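Local coordinates for flavin reductase (Uncultured bacterium, PDB 5CHO) that supplies reduced flavin to a bacterial two-component tryptophan halogenase, acting as its flavin reductase component, at the interface of chains A and B. Numbering follows the deposited sequence. Chains: chain A/B, Flavin reductase.

The interface of chains A and B. Residues chain A 68, 70-71, 74-76, 147, 167, 169-171; chain B 31, 37, 40-41.
B:Phe41 holds CG anti to its carbonyl carbon and beside the backbone N (chi1 -74°), while B:Leu37, one helical turn earlier, holds CG anti to the backbone N (chi1 -173°). Both side chains thereby point from helix 34-41 of chain B against strands of chain A. The ring of B:Phe41 is covered on both faces. A:Ser68 CB sits over the centre of one face, 3.6 Å from the centroid, in a CH-pi contact. On the opposite face B:Leu37 CG of its own helix lies offset toward the rim. B:Phe41 CE1 meets A:Ile76 CG2 at 3.7 Å. A:Phe147 crosses the B:Phe41 side chain at about a right angle, its CE1 3.8 Å from B:Phe41 CE1. A:Leu167 comes tip to tip with both B:Leu37 and B:Phe41. An alanine in place of B:Phe41 would remove the ring and would probably loosen the packing of A:Ser68, A:Ile76 and A:Phe147 against the helix. The side chains of B:Leu37 and A:Leu71 slide past each other in opposite directions, CD2 of B:Leu37 3.7 Å from CD2 of A:Leu71. On the flank, B:Ile40 lays CG2 against A:Phe147 CZ at 3.7 Å. No polar bond crosses this patch, so here the helix is held by apolar contact. The whole interface is two-fold symmetric, consistent with a homodimer. A:Ala170 CB touches two branches of chain B, 3.7 Å from B:Ile40 CD1 and 3.7 Å from B:Leu31 CD2.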
# COMPACT_ATOMS: atom_id res chain seq x y z
N SER A 68 2.54 5.62 1.02
CA SER A 68 3.11 6.78 1.71
C SER A 68 3.81 6.31 2.98
O SER A 68 3.24 5.56 3.77
CB SER A 68 2.01 7.78 2.05
OG SER A 68 0.92 7.15 2.69
N SER A 70 6.62 8.39 4.97
CA SER A 70 7.15 9.35 5.93
C SER A 70 6.86 10.78 5.50
O SER A 70 6.73 11.06 4.31
CB SER A 70 8.65 9.14 6.11
OG SER A 70 9.25 10.23 6.79
N LEU A 71 6.75 11.67 6.48
CA LEU A 71 6.48 13.08 6.22
C LEU A 71 7.73 13.92 6.40
O LEU A 71 7.92 14.91 5.69
CB LEU A 71 5.39 13.61 7.15
CG LEU A 71 3.97 13.20 6.80
CD1 LEU A 71 2.98 13.56 7.91
CD2 LEU A 71 3.59 13.86 5.48
N PRO A 74 9.98 13.66 3.57
CA PRO A 74 8.89 13.17 2.73
C PRO A 74 9.31 11.96 1.88
O PRO A 74 10.08 12.13 0.93
CB PRO A 74 8.55 14.37 1.85
CG PRO A 74 9.84 15.11 1.75
CD PRO A 74 10.54 14.92 3.07
N LEU A 75 8.82 10.78 2.24
CA LEU A 75 9.20 9.54 1.57
C LEU A 75 7.98 8.74 1.11
O LEU A 75 6.92 8.79 1.73
CB LEU A 75 10.04 8.67 2.51
CG LEU A 75 11.39 9.14 3.06
CD1 LEU A 75 12.02 8.09 3.95
CD2 LEU A 75 12.33 9.52 1.93
N ILE A 76 8.15 8.01 0.01
CA ILE A 76 7.17 7.02 -0.42
C ILE A 76 7.91 5.74 -0.79
O ILE A 76 9.13 5.73 -0.87
CB ILE A 76 6.31 7.50 -1.61
CG1 ILE A 76 7.18 7.81 -2.84
CG2 ILE A 76 5.51 8.73 -1.22
CD1 ILE A 76 7.33 6.66 -3.82
N PHE A 147 3.66 12.66 -8.40
CA PHE A 147 4.84 12.72 -7.54
C PHE A 147 6.10 12.58 -8.38
O PHE A 147 6.11 11.82 -9.35
CB PHE A 147 4.85 11.61 -6.48
CG PHE A 147 3.63 11.58 -5.59
CD1 PHE A 147 3.61 12.26 -4.38
CD2 PHE A 147 2.51 10.85 -5.97
CE1 PHE A 147 2.49 12.22 -3.57
CE2 PHE A 147 1.40 10.81 -5.16
CZ PHE A 147 1.38 11.49 -3.96
N LEU A 167 10.58 12.54 -1.92
CA LEU A 167 9.82 13.40 -2.82
C LEU A 167 10.60 14.66 -3.19
O LEU A 167 11.19 15.30 -2.32
CB LEU A 167 8.48 13.78 -2.16
CG LEU A 167 7.54 12.60 -1.90
CD1 LEU A 167 6.20 13.04 -1.31
CD2 LEU A 167 7.32 11.80 -3.17
N THR A 169 8.88 16.61 -5.74
CA THR A 169 7.64 17.34 -5.95
C THR A 169 6.45 16.44 -5.69
O THR A 169 6.54 15.22 -5.73
CB THR A 169 7.51 17.89 -7.39
OG1 THR A 169 7.49 16.80 -8.33
CG2 THR A 169 8.66 18.83 -7.73
N ALA A 170 5.33 17.09 -5.41
CA ALA A 170 4.07 16.40 -5.19
C ALA A 170 2.98 17.41 -5.47
O ALA A 170 3.12 18.59 -5.15
CB ALA A 170 3.99 15.85 -3.78
N GLU A 171 1.89 16.93 -6.05
CA GLU A 171 0.85 17.82 -6.53
C GLU A 171 -0.44 17.05 -6.67
O GLU A 171 -0.47 15.98 -7.27
CB GLU A 171 1.24 18.43 -7.88
CG GLU A 171 0.23 19.42 -8.43
CD GLU A 171 0.60 19.91 -9.82
OE1 GLU A 171 1.68 19.52 -10.32
OE2 GLU A 171 -0.18 20.68 -10.41
N LEU B 31 5.67 21.01 0.44
CA LEU B 31 6.23 19.71 0.76
C LEU B 31 6.61 19.57 2.23
O LEU B 31 6.72 18.46 2.75
CB LEU B 31 7.46 19.45 -0.12
CG LEU B 31 7.22 19.25 -1.61
CD1 LEU B 31 8.54 19.06 -2.34
CD2 LEU B 31 6.31 18.05 -1.84
N LEU B 37 0.55 17.75 2.34
CA LEU B 37 1.15 16.53 1.81
C LEU B 37 0.30 15.32 2.15
O LEU B 37 0.16 14.41 1.33
CB LEU B 37 2.57 16.36 2.34
CG LEU B 37 3.46 15.24 1.79
CD1 LEU B 37 3.54 15.20 0.27
CD2 LEU B 37 4.85 15.40 2.39
N ILE B 40 -2.33 15.16 -0.43
CA ILE B 40 -1.95 14.60 -1.73
C ILE B 40 -1.89 13.08 -1.61
O ILE B 40 -2.44 12.36 -2.45
CB ILE B 40 -0.60 15.13 -2.25
CG1 ILE B 40 -0.50 16.65 -2.07
CG2 ILE B 40 -0.41 14.73 -3.72
CD1 ILE B 40 0.82 17.25 -2.51
N PHE B 41 -1.21 12.60 -0.58
CA PHE B 41 -1.20 11.17 -0.25
C PHE B 41 -2.59 10.55 -0.22
O PHE B 41 -2.74 9.39 -0.60
CB PHE B 41 -0.55 10.94 1.12
CG PHE B 41 0.95 11.09 1.15
CD1 PHE B 41 1.72 11.08 -0.00
CD2 PHE B 41 1.59 11.24 2.37
CE1 PHE B 41 3.09 11.21 0.06
CE2 PHE B 41 2.96 11.37 2.44
CZ PHE B 41 3.72 11.36 1.29